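PDB 3DJE: fructosyl amine: oxygen oxidoreductase from Aspergillus fumigatus, which oxidatively removes the sugar from fructosyl amino acids (Amadori products), using a flavin cofactor and molecular oxygen. Local coordinates for residues A[14-18]-A[366-370]; A[45-49]-A[333-337]. All blocks are in the same frame, centred on the assembly; numbering follows the deposited sequence.

Contact 1. Residues A[14-18]-A[366-370]. With FAD (flavin-adenine dinucleotide), chain C; FSA (1-S-(carboxymethyl)-1-thio-beta-D-fructopyranose), chain D.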
ATOM      1  N   ALA A  14      -5.945   0.748  12.451  1.00 10.53           N
ATOM      2  CA  ALA A  14      -6.777   1.747  11.771  1.00 10.84           C
ATOM      3  C   ALA A  14      -6.106   2.283  10.496  1.00 11.07           C
ATOM      4  O   ALA A  14      -6.229   3.464  10.163  1.00 12.50           O
ATOM      5  CB  ALA A  14      -7.105   2.902  12.738  1.00 11.15           C
ATOM      6  N   GLY A  15      -5.396   1.403   9.798  1.00 10.89           N
ATOM      7  CA  GLY A  15      -4.754   1.762   8.545  1.00 10.08           C
ATOM      8  C   GLY A  15      -5.714   1.615   7.392  1.00  9.41           C
ATOM      9  O   GLY A  15      -6.939   1.737   7.552  1.00  9.45           O
ATOM     10  N   THR A  16      -5.161   1.338   6.223  1.00  8.99           N
ATOM     11  CA  THR A  16      -5.968   1.320   5.000  1.00  8.39           C
ATOM     12  C   THR A  16      -7.119   0.300   5.090  1.00  8.54           C
ATOM     13  O   THR A  16      -8.303   0.634   4.900  1.00  8.52           O
ATOM     14  CB  THR A  16      -5.100   0.993   3.779  1.00  9.36           C
ATOM     15  OG1 THR A  16      -3.900   1.780   3.816  1.00 10.61           O
ATOM     16  CG2 THR A  16      -5.865   1.285   2.509  1.00  9.42           C
ATOM     17  N   TRP A  17      -6.763  -0.941   5.379  1.00  8.21           N
ATOM     18  CA  TRP A  17      -7.736  -2.018   5.337  1.00  8.34           C
ATOM     19  C   TRP A  17      -8.589  -2.093   6.609  1.00  8.50           C
ATOM     20  O   TRP A  17      -9.783  -2.413   6.537  1.00  8.48           O
ATOM     21  CB  TRP A  17      -7.031  -3.334   5.024  1.00  8.50           C
ATOM     22  CG  TRP A  17      -6.587  -3.447   3.581  1.00  7.68           C
ATOM     23  CD1 TRP A  17      -6.452  -2.436   2.656  1.00  9.15           C
ATOM     24  CD2 TRP A  17      -6.245  -4.657   2.907  1.00  8.55           C
ATOM     25  NE1 TRP A  17      -6.057  -2.958   1.443  1.00  9.17           N
ATOM     26  CE2 TRP A  17      -5.923  -4.316   1.573  1.00  8.95           C
ATOM     27  CE3 TRP A  17      -6.178  -6.006   3.304  1.00 10.44           C
ATOM     28  CZ2 TRP A  17      -5.545  -5.276   0.632  1.00  9.68           C
ATOM     29  CZ3 TRP A  17      -5.807  -6.966   2.355  1.00 10.42           C
ATOM     30  CH2 TRP A  17      -5.485  -6.586   1.048  1.00  9.52           C
ATOM     31  N   GLY A  18      -8.005  -1.742   7.763  1.00  8.98           N
ATOM     32  CA  GLY A  18      -8.774  -1.640   9.009  1.00  9.15           C
ATOM     33  C   GLY A  18      -9.856  -0.570   8.900  1.00  9.23           C
ATOM     34  O   GLY A  18     -11.009  -0.797   9.298  1.00  9.89           O
ATOM     35  N   GLY A 366      -2.027  -2.577  -2.015  1.00 10.44           N
ATOM     36  CA  GLY A 366      -3.365  -2.594  -1.449  1.00  9.98           C
ATOM     37  C   GLY A 366      -4.076  -1.260  -1.291  1.00  9.24           C
ATOM     38  O   GLY A 366      -5.252  -1.252  -0.904  1.00  9.01           O
ATOM     39  N   PHE A 367      -3.414  -0.127  -1.544  1.00  8.72           N
ATOM     40  CA  PHE A 367      -4.100   1.118  -1.219  1.00  9.38           C
ATOM     41  C   PHE A 367      -5.339   1.334  -2.070  1.00  9.43           C
ATOM     42  O   PHE A 367      -6.383   1.790  -1.571  1.00 10.22           O
ATOM     43  CB  PHE A 367      -3.254   2.387  -1.273  1.00  9.87           C
ATOM     44  CG  PHE A 367      -4.045   3.587  -0.810  1.00  8.85           C
ATOM     45  CD1 PHE A 367      -4.242   3.804   0.557  1.00 10.57           C
ATOM     46  CD2 PHE A 367      -4.725   4.388  -1.723  1.00 10.26           C
ATOM     47  CE1 PHE A 367      -5.065   4.864   1.013  1.00 10.02           C
ATOM     48  CE2 PHE A 367      -5.537   5.453  -1.280  1.00  9.79           C
ATOM     49  CZ  PHE A 367      -5.714   5.675   0.087  1.00  9.75           C
ATOM     50  N   LYS A 368      -5.202   1.023  -3.345  1.00  9.48           N
ATOM     51  CA  LYS A 368      -6.269   1.322  -4.297  1.00 10.19           C
ATOM     52  C   LYS A 368      -7.589   0.647  -3.925  1.00  9.74           C
ATOM     53  O   LYS A 368      -8.634   1.063  -4.419  1.00 10.19           O
ATOM     54  CB  LYS A 368      -5.850   0.973  -5.725  1.00 11.06           C
ATOM     55  CG  LYS A 368      -5.617  -0.494  -5.968  1.00 12.03           C
ATOM     56  CD  LYS A 368      -5.027  -0.740  -7.375  1.00 12.48           C
ATOM     57  CE  LYS A 368      -3.549  -0.380  -7.492  1.00 14.79           C
ATOM     58  NZ  LYS A 368      -2.660  -1.246  -6.640  1.00 12.62           N
ATOM     59  N   TYR A 369      -7.539  -0.383  -3.067  1.00  9.10           N
ATOM     60  CA  TYR A 369      -8.756  -1.088  -2.611  1.00  9.59           C
ATOM     61  C   TYR A 369      -9.438  -0.461  -1.394  1.00  9.79           C
ATOM     62  O   TYR A 369     -10.423  -1.009  -0.862  1.00  9.83           O
ATOM     63  CB  TYR A 369      -8.442  -2.574  -2.351  1.00 10.61           C
ATOM     64  CG  TYR A 369      -7.795  -3.222  -3.547  1.00  9.81           C
ATOM     65  CD1 TYR A 369      -8.566  -3.823  -4.544  1.00 12.82           C
ATOM     66  CD2 TYR A 369      -6.409  -3.206  -3.700  1.00 10.78           C
ATOM     67  CE1 TYR A 369      -7.973  -4.400  -5.656  1.00 12.94           C
ATOM     68  CE2 TYR A 369      -5.814  -3.778  -4.799  1.00 10.52           C
ATOM     69  CZ  TYR A 369      -6.583  -4.363  -5.772  1.00 13.27           C
ATOM     70  OH  TYR A 369      -5.947  -4.918  -6.864  1.00 14.53           O
ATOM     71  N   LEU A 370      -8.953   0.698  -0.961  1.00  9.34           N
ATOM     72  CA  LEU A 370      -9.574   1.381   0.175  1.00  8.78           C
ATOM     73  C   LEU A 370     -11.112   1.459   0.093  1.00  8.09           C
ATOM     74  O   LEU A 370     -11.797   1.193   1.087  1.00  7.84           O
ATOM     75  CB  LEU A 370      -8.981   2.783   0.364  1.00  8.72           C
ATOM     76  CG  LEU A 370      -9.626   3.637   1.471  1.00  9.02           C
ATOM     77  CD1 LEU A 370      -9.488   3.006   2.859  1.00 10.87           C
ATOM     78  CD2 LEU A 370      -9.091   5.073   1.487  1.00  9.00           C
TER
HETATM   79  PA  FAD C 500      -1.443  -0.020   6.857  1.00  9.66           P
HETATM   80  O1A FAD C 500      -2.263   0.964   6.143  1.00 10.32           O
HETATM   81  O2A FAD C 500       0.032   0.206   6.944  1.00  9.99           O
HETATM   82  O5B FAD C 500      -2.103  -0.122   8.291  1.00 10.46           O
HETATM   83  C5B FAD C 500      -1.538  -0.890   9.356  1.00 10.37           C
HETATM   84  C4B FAD C 500      -2.047  -0.274  10.665  1.00 11.02           C
HETATM   85  O4B FAD C 500      -1.636  -1.222  11.668  1.00  9.92           O
HETATM   86  C3B FAD C 500      -1.264   1.034  10.924  1.00 11.02           C
HETATM   87  O3B FAD C 500      -2.153   2.159  11.025  1.00 12.08           O
HETATM   88  C2B FAD C 500      -0.571   0.728  12.262  1.00  9.60           C
HETATM   89  O2B FAD C 500      -0.538   1.888  13.152  1.00 12.18           O
HETATM   90  C1B FAD C 500      -1.425  -0.450  12.810  1.00 11.05           C
HETATM   91  N9A FAD C 500      -0.662  -1.093  13.923  1.00 10.58           N
HETATM   92  C8A FAD C 500       0.661  -1.353  13.998  1.00 10.90           C
HETATM   93  N7A FAD C 500       0.933  -1.888  15.206  1.00  9.14           N
HETATM   94  C5A FAD C 500      -0.218  -1.962  15.888  1.00  8.71           C
HETATM   95  C6A FAD C 500      -0.559  -2.401  17.172  1.00  9.40           C
HETATM   96  N6A FAD C 500       0.399  -2.871  18.007  1.00 10.29           N
HETATM   97  N1A FAD C 500      -1.848  -2.337  17.559  1.00  9.55           N
HETATM   98  C2A FAD C 500      -2.799  -1.864  16.744  1.00  9.77           C
HETATM   99  N3A FAD C 500      -2.508  -1.432  15.513  1.00  8.96           N
HETATM  100  C4A FAD C 500      -1.228  -1.473  15.073  1.00  8.87           C
HETATM  101  N1  FAD C 500      -0.757   0.744  -3.116  1.00  9.29           N
HETATM  102  C2  FAD C 500      -1.530   1.150  -4.202  1.00  9.88           C
HETATM  103  O2  FAD C 500      -2.639   0.659  -4.424  1.00 10.41           O
HETATM  104  N3  FAD C 500      -1.027   2.131  -5.057  1.00  9.88           N
HETATM  105  C4  FAD C 500       0.226   2.703  -4.863  1.00 11.21           C
HETATM  106  O4  FAD C 500       0.637   3.573  -5.640  1.00 10.70           O
HETATM  107  C4X FAD C 500       1.001   2.271  -3.776  1.00 10.49           C
HETATM  108  N5  FAD C 500       2.268   2.810  -3.560  1.00 11.11           N
HETATM  109  C5X FAD C 500       2.950   2.505  -2.385  1.00  9.98           C
HETATM  110  C6  FAD C 500       4.111   3.212  -2.088  1.00 11.30           C
HETATM  111  C7  FAD C 500       4.793   2.966  -0.902  1.00 11.37           C
HETATM  112  C7M FAD C 500       6.081   3.759  -0.639  1.00 11.77           C
HETATM  113  C8  FAD C 500       4.303   2.031   0.008  1.00 10.75           C
HETATM  114  C8M FAD C 500       5.022   1.818   1.361  1.00 11.57           C
HETATM  115  C9  FAD C 500       3.122   1.335  -0.290  1.00 10.37           C
HETATM  116  C9A FAD C 500       2.432   1.577  -1.484  1.00  9.09           C
HETATM  117  N10 FAD C 500       1.251   0.884  -1.817  1.00  9.79           N
HETATM  118  C10 FAD C 500       0.498   1.297  -2.915  1.00  9.91           C
HETATM  119  C1' FAD C 500       0.799  -0.255  -1.007  1.00  8.36           C
HETATM  120  C2' FAD C 500      -0.243   0.210   0.011  1.00  8.62           C
HETATM  121  O2' FAD C 500       0.168   1.466   0.594  1.00  9.46           O
HETATM  122  C3' FAD C 500      -0.399  -0.855   1.091  1.00  7.33           C
HETATM  123  O3' FAD C 500      -0.534  -2.148   0.465  1.00  9.64           O
HETATM  124  C4' FAD C 500      -1.645  -0.626   1.955  1.00  8.43           C
HETATM  125  O4' FAD C 500      -1.765   0.737   2.360  1.00  9.75           O
HETATM  126  C5' FAD C 500      -1.550  -1.514   3.202  1.00  9.58           C
HETATM  127  O5' FAD C 500      -2.737  -1.356   3.997  1.00  8.86           O
HETATM  128  P   FAD C 500      -2.868  -2.113   5.404  1.00  9.27           P
HETATM  129  O1P FAD C 500      -2.602  -3.568   5.198  1.00  9.53           O
HETATM  130  O2P FAD C 500      -4.147  -1.659   5.984  1.00  9.14           O
HETATM  131  O3P FAD C 500      -1.677  -1.516   6.304  1.00  9.07           O
HETATM  132  OAB FSA D 501      -0.209  -0.711  -7.189  1.00 21.90           O
HETATM  133  CAL FSA D 501       0.292   0.188  -7.898  1.00 22.15           C
HETATM  134  OAA FSA D 501      -0.216   0.535  -8.995  1.00 24.18           O
HETATM  135  CAH FSA D 501       1.566   0.892  -7.474  1.00 19.02           C
HETATM  136  SAK FSA D 501       2.270   0.194  -6.014  1.00 17.22           S
HETATM  137  C1  FSA D 501       3.697   1.244  -5.995  1.00 15.24           C
HETATM  138  C2  FSA D 501       4.831   0.616  -5.173  1.00 14.53           C
HETATM  139  O2  FSA D 501       5.766   1.635  -4.781  1.00 15.28           O
HETATM  140  C3  FSA D 501       5.569  -0.459  -5.978  1.00 14.63           C
HETATM  141  O3  FSA D 501       6.245   0.138  -7.094  1.00 16.16           O
HETATM  142  C4  FSA D 501       6.535  -1.269  -5.107  1.00 13.28           C
HETATM  143  O4  FSA D 501       7.050  -2.377  -5.863  1.00 14.22           O
HETATM  144  C5  FSA D 501       5.849  -1.816  -3.851  1.00 12.33           C
HETATM  145  O5  FSA D 501       4.920  -2.851  -4.184  1.00 12.84           O
HETATM  146  C6  FSA D 501       5.148  -0.680  -3.121  1.00 13.35           C
HETATM  147  O6  FSA D 501       4.238  -0.020  -4.018  1.00 13.74           O

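Contact 2. Residues A[45-49]-A[333-337]. With FAD (flavin-adenine dinucleotide), chain C.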
ATOM      1  N   ILE A  45       2.638   5.350  10.676  1.00 11.45           N
ATOM      2  CA  ILE A  45       3.196   4.104  10.124  1.00 11.14           C
ATOM      3  C   ILE A  45       2.244   3.370   9.174  1.00 10.48           C
ATOM      4  O   ILE A  45       2.539   2.257   8.700  1.00 10.86           O
ATOM      5  CB  ILE A  45       3.731   3.135  11.221  1.00 11.50           C
ATOM      6  CG1 ILE A  45       2.612   2.671  12.149  1.00 11.12           C
ATOM      7  CG2 ILE A  45       4.873   3.794  12.006  1.00 12.88           C
ATOM      8  CD1 ILE A  45       2.978   1.428  12.994  1.00 11.34           C
ATOM      9  N   SER A  46       1.086   3.961   8.906  1.00  9.90           N
ATOM     10  CA  SER A  46       0.245   3.397   7.868  1.00  9.73           C
ATOM     11  C   SER A  46       0.849   3.639   6.492  1.00 10.06           C
ATOM     12  O   SER A  46       1.179   4.775   6.139  1.00  9.88           O
ATOM     13  CB  SER A  46      -1.183   3.961   7.924  1.00 10.70           C
ATOM     14  OG  SER A  46      -1.894   3.593   6.748  1.00 10.06           O
ATOM     15  N   ALA A  47       0.948   2.571   5.709  1.00 10.05           N
ATOM     16  CA  ALA A  47       1.339   2.691   4.305  1.00 11.53           C
ATOM     17  C   ALA A  47       0.371   3.587   3.517  1.00 11.91           C
ATOM     18  O   ALA A  47       0.737   4.111   2.467  1.00 13.35           O
ATOM     19  CB  ALA A  47       1.430   1.323   3.677  1.00 11.43           C
ATOM     20  N   GLY A  48      -0.846   3.783   4.032  1.00 11.85           N
ATOM     21  CA  GLY A  48      -1.845   4.601   3.327  1.00 11.91           C
ATOM     22  C   GLY A  48      -1.715   6.084   3.623  1.00 11.88           C
ATOM     23  O   GLY A  48      -2.384   6.906   2.994  1.00 12.72           O
ATOM     24  N   ASN A  49      -0.849   6.425   4.573  1.00 11.06           N
ATOM     25  CA  ASN A  49      -0.664   7.814   4.950  1.00 10.88           C
ATOM     26  C   ASN A  49       0.359   8.478   4.039  1.00 10.96           C
ATOM     27  O   ASN A  49       1.551   8.583   4.369  1.00 11.86           O
ATOM     28  CB  ASN A  49      -0.288   7.962   6.422  1.00 11.35           C
ATOM     29  CG  ASN A  49      -0.296   9.411   6.867  1.00 11.53           C
ATOM     30  OD1 ASN A  49      -0.407  10.327   6.039  1.00 12.65           O
ATOM     31  ND2 ASN A  49      -0.183   9.635   8.176  1.00 10.08           N
ATOM     32  N   ARG A 333      10.639   9.306   4.011  1.00 12.75           N
ATOM     33  CA  ARG A 333      10.361   8.222   4.946  1.00 12.59           C
ATOM     34  C   ARG A 333      10.406   6.850   4.309  1.00 12.88           C
ATOM     35  O   ARG A 333      10.303   6.706   3.087  1.00 12.61           O
ATOM     36  CB  ARG A 333       9.008   8.403   5.645  1.00 13.00           C
ATOM     37  CG  ARG A 333       7.781   7.955   4.841  1.00 12.64           C
ATOM     38  CD  ARG A 333       6.635   7.924   5.811  1.00 13.89           C
ATOM     39  NE  ARG A 333       5.307   7.634   5.251  1.00 14.00           N
ATOM     40  CZ  ARG A 333       4.633   6.512   5.505  1.00 16.63           C
ATOM     41  NH1 ARG A 333       3.407   6.358   5.030  1.00 15.66           N
ATOM     42  NH2 ARG A 333       5.180   5.547   6.242  1.00 15.16           N
ATOM     43  N   ILE A 334      10.550   5.848   5.164  1.00 12.06           N
ATOM     44  CA  ILE A 334      10.292   4.466   4.755  1.00 11.32           C
ATOM     45  C   ILE A 334       8.811   4.117   5.017  1.00 11.95           C
ATOM     46  O   ILE A 334       8.150   4.702   5.897  1.00 11.84           O
ATOM     47  CB  ILE A 334      11.261   3.474   5.419  1.00 12.27           C
ATOM     48  CG1 ILE A 334      11.029   3.399   6.934  1.00 11.45           C
ATOM     49  CG2 ILE A 334      12.737   3.892   5.095  1.00 11.22           C
ATOM     50  CD1 ILE A 334      11.891   2.329   7.642  1.00 12.20           C
ATOM     51  N   CYS A 335       8.310   3.170   4.234  1.00 11.76           N
ATOM     52  CA  CYS A 335       6.899   2.848   4.192  1.00 11.80           C
ATOM     53  C   CYS A 335       6.790   1.328   4.077  1.00 11.57           C
ATOM     54  O   CYS A 335       7.400   0.732   3.177  1.00 10.81           O
ATOM     55  CB  CYS A 335       6.331   3.531   2.943  1.00 11.65           C
ATOM     56  SG  CYS A 335       4.672   3.068   2.447  1.00 14.40           S
ATOM     57  N   TRP A 336       6.037   0.704   4.991  1.00 11.32           N
ATOM     58  CA  TRP A 336       6.025  -0.754   5.125  1.00 11.39           C
ATOM     59  C   TRP A 336       4.734  -1.399   4.675  1.00 11.45           C
ATOM     60  O   TRP A 336       3.649  -0.867   4.930  1.00 12.08           O
ATOM     61  CB  TRP A 336       6.196  -1.151   6.586  1.00 11.82           C
ATOM     62  CG  TRP A 336       7.572  -0.932   7.145  1.00 11.83           C
ATOM     63  CD1 TRP A 336       8.045   0.201   7.722  1.00 13.72           C
ATOM     64  CD2 TRP A 336       8.630  -1.892   7.196  1.00 13.38           C
ATOM     65  NE1 TRP A 336       9.350   0.016   8.133  1.00 14.42           N
ATOM     66  CE2 TRP A 336       9.733  -1.261   7.816  1.00 13.01           C
ATOM     67  CE3 TRP A 336       8.756  -3.230   6.765  1.00 14.25           C
ATOM     68  CZ2 TRP A 336      10.956  -1.921   8.033  1.00 13.61           C
ATOM     69  CZ3 TRP A 336       9.978  -3.886   6.975  1.00 14.41           C
ATOM     70  CH2 TRP A 336      11.064  -3.219   7.600  1.00 12.84           C
ATOM     71  N   CYS A 337       4.862  -2.563   4.043  1.00 11.50           N
ATOM     72  CA  CYS A 337       3.706  -3.433   3.800  1.00 11.52           C
ATOM     73  C   CYS A 337       4.167  -4.862   4.061  1.00 12.05           C
ATOM     74  O   CYS A 337       5.211  -5.082   4.705  1.00 11.74           O
ATOM     75  CB  CYS A 337       3.144  -3.227   2.387  1.00 11.78           C
ATOM     76  SG  CYS A 337       1.460  -3.906   2.103  1.00 12.36           S
TER
HETATM   77  PA  FAD C 500      -1.443  -0.020   6.857  1.00  9.66           P
HETATM   78  O1A FAD C 500      -2.263   0.964   6.143  1.00 10.32           O
HETATM   79  O2A FAD C 500       0.032   0.206   6.944  1.00  9.99           O
HETATM   80  O5B FAD C 500      -2.103  -0.122   8.291  1.00 10.46           O
HETATM   81  C5B FAD C 500      -1.538  -0.890   9.356  1.00 10.37           C
HETATM   82  C4B FAD C 500      -2.047  -0.274  10.665  1.00 11.02           C
HETATM   83  O4B FAD C 500      -1.636  -1.222  11.668  1.00  9.92           O
HETATM   84  C3B FAD C 500      -1.264   1.034  10.924  1.00 11.02           C
HETATM   85  O3B FAD C 500      -2.153   2.159  11.025  1.00 12.08           O
HETATM   86  C2B FAD C 500      -0.571   0.728  12.262  1.00  9.60           C
HETATM   87  O2B FAD C 500      -0.538   1.888  13.152  1.00 12.18           O
HETATM   88  C1B FAD C 500      -1.425  -0.450  12.810  1.00 11.05           C
HETATM   89  N9A FAD C 500      -0.662  -1.093  13.923  1.00 10.58           N
HETATM   90  C8A FAD C 500       0.661  -1.353  13.998  1.00 10.90           C
HETATM   91  N7A FAD C 500       0.933  -1.888  15.206  1.00  9.14           N
HETATM   92  C5A FAD C 500      -0.218  -1.962  15.888  1.00  8.71           C
HETATM   93  C6A FAD C 500      -0.559  -2.401  17.172  1.00  9.40           C
HETATM   94  N6A FAD C 500       0.399  -2.871  18.007  1.00 10.29           N
HETATM   95  N1A FAD C 500      -1.848  -2.337  17.559  1.00  9.55           N
HETATM   96  C2A FAD C 500      -2.799  -1.864  16.744  1.00  9.77           C
HETATM   97  N3A FAD C 500      -2.508  -1.432  15.513  1.00  8.96           N
HETATM   98  C4A FAD C 500      -1.228  -1.473  15.073  1.00  8.87           C
HETATM   99  N1  FAD C 500      -0.757   0.744  -3.116  1.00  9.29           N
HETATM  100  C2  FAD C 500      -1.530   1.150  -4.202  1.00  9.88           C
HETATM  101  O2  FAD C 500      -2.639   0.659  -4.424  1.00 10.41           O
HETATM  102  N3  FAD C 500      -1.027   2.131  -5.057  1.00  9.88           N
HETATM  103  C4  FAD C 500       0.226   2.703  -4.863  1.00 11.21           C
HETATM  104  O4  FAD C 500       0.637   3.573  -5.640  1.00 10.70           O
HETATM  105  C4X FAD C 500       1.001   2.271  -3.776  1.00 10.49           C
HETATM  106  N5  FAD C 500       2.268   2.810  -3.560  1.00 11.11           N
HETATM  107  C5X FAD C 500       2.950   2.505  -2.385  1.00  9.98           C
HETATM  108  C6  FAD C 500       4.111   3.212  -2.088  1.00 11.30           C
HETATM  109  C7  FAD C 500       4.793   2.966  -0.902  1.00 11.37           C
HETATM  110  C7M FAD C 500       6.081   3.759  -0.639  1.00 11.77           C
HETATM  111  C8  FAD C 500       4.303   2.031   0.008  1.00 10.75           C
HETATM  112  C8M FAD C 500       5.022   1.818   1.361  1.00 11.57           C
HETATM  113  C9  FAD C 500       3.122   1.335  -0.290  1.00 10.37           C
HETATM  114  C9A FAD C 500       2.432   1.577  -1.484  1.00  9.09           C
HETATM  115  N10 FAD C 500       1.251   0.884  -1.817  1.00  9.79           N
HETATM  116  C10 FAD C 500       0.498   1.297  -2.915  1.00  9.91           C
HETATM  117  C1' FAD C 500       0.799  -0.255  -1.007  1.00  8.36           C
HETATM  118  C2' FAD C 500      -0.243   0.210   0.011  1.00  8.62           C
HETATM  119  O2' FAD C 500       0.168   1.466   0.594  1.00  9.46           O
HETATM  120  C3' FAD C 500      -0.399  -0.855   1.091  1.00  7.33           C
HETATM  121  O3' FAD C 500      -0.534  -2.148   0.465  1.00  9.64           O
HETATM  122  C4' FAD C 500      -1.645  -0.626   1.955  1.00  8.43           C
HETATM  123  O4' FAD C 500      -1.765   0.737   2.360  1.00  9.75           O
HETATM  124  C5' FAD C 500      -1.550  -1.514   3.202  1.00  9.58           C
HETATM  125  O5' FAD C 500      -2.737  -1.356   3.997  1.00  8.86           O
HETATM  126  P   FAD C 500      -2.868  -2.113   5.404  1.00  9.27           P
HETATM  127  O1P FAD C 500      -2.602  -3.568   5.198  1.00  9.53           O
HETATM  128  O2P FAD C 500      -4.147  -1.659   5.984  1.00  9.14           O
HETATM  129  O3P FAD C 500      -1.677  -1.516   6.304  1.00  9.07           O
HETATM  130  O   HOH W   1       4.723   2.646   6.906  1.00 13.09           O
HETATM  131  O   HOH W   2       4.073   9.713   3.726  1.00 16.87           O

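Contact 1. Residues A[14-18]-A[366-370]
A single indole hydrogen bond ties the pyrophosphate-binding helix start to the loop at the pyrimidine edge of the flavin: W17 NE1 gives its hydrogen to G366 O at 3.0 Å, almost straight at 169°. The acceptor lies in the indole plane at the ring edge, yet the donor stands above the carbonyl plane of G366; Y369 N, of the 3-10 turn 367-369, reaches the same oxygen from the opposite face. Beside this bond, T16 CG2 packs on F367 CD1 at 3.6 Å, the side chains crossing at about a right angle, and L370 CD1 rests 3.3 Å from T16 O. A chi1 of -46° sets T16 OG1 beside the backbone N, where it receives from FAD O4' and donates to FAD O1A, and swings CG2 onto F367. G15 and G18 fit a GxGxxG, Rossmann-type pattern, consistent with the FAD family; W17 N binds FAD O2P at 2.8 Å. On 366-370, K368 N and NZ both donate to FAD O2, and NZ also grips FSA OAB at 2.6 Å. Donors at N1 (F367 N) and O2 would probably favour electron density on that edge of a reduced flavin; the helix N-terminus would favour the phosphates.

Contact 2. Residues A[45-49]-A[333-337]
This is a buried, largely polar contact between the loop 45-49, which follows strand 33-37, and strand 331-339 of the large mixed sheet, with R333 reaching across to backbone carbonyls. R333 NH1 donates to S46 O at 2.9 Å and to N49 O at 3.0 Å, both bonds bent and both acceptors tilted a little from the guanidinium plane. The R333 side chain runs extended from CG to NE, carrying the charged end to the turn. Two waters at the guanidinium edge extend the grip: one joins NH2 to I45 O and W336 N, the other joins NE to N49 O. C335 CB lies over one guanidinium face, offset toward the rim. The turn from S46 to N49 is a type I beta turn, closed by N49 N on S46 O, and S46 OG accepts from G48 N in an ST turn. The same hydroxyl donates to FAD O1A at 2.7 Å, while A47 N binds FAD O2A. A47 CB packs against C335 SG at 3.9 Å and W336 O at 3.4 Å. C335 SG is bonded covalently to FAD C8M at 1.7 Å, an 8alpha-S-cysteinyl link as in other members of the MSOX/MTOX family.

How the contacts relate
Both contacts are buried, about 11 Å apart between centres, and close around the same FAD with different elements: contact 1 joins the start of helix 16-27 to the loop before helix 373-382, contact 2 joins loop 45-49, after strand 33-37, to strand 331-339. Both touch the pyrophosphate and ribityl chain; at the ring, contact 1 meets the pyrimidine edge and contact 2 meets C8M. Between segments, contact 1 has one indole bond and apolar packing, contact 2 guanidinium-carbonyl bonds and waters. Toward FAD, contact 1 makes hydrogen bonds, contact 2 a covalent bond besides. They meet where T16 OG1 and F367 CD1 pack on G48 CA, and T16 and S46 share FAD O1A. Only contact 1 reaches FSA by hydrogen bond.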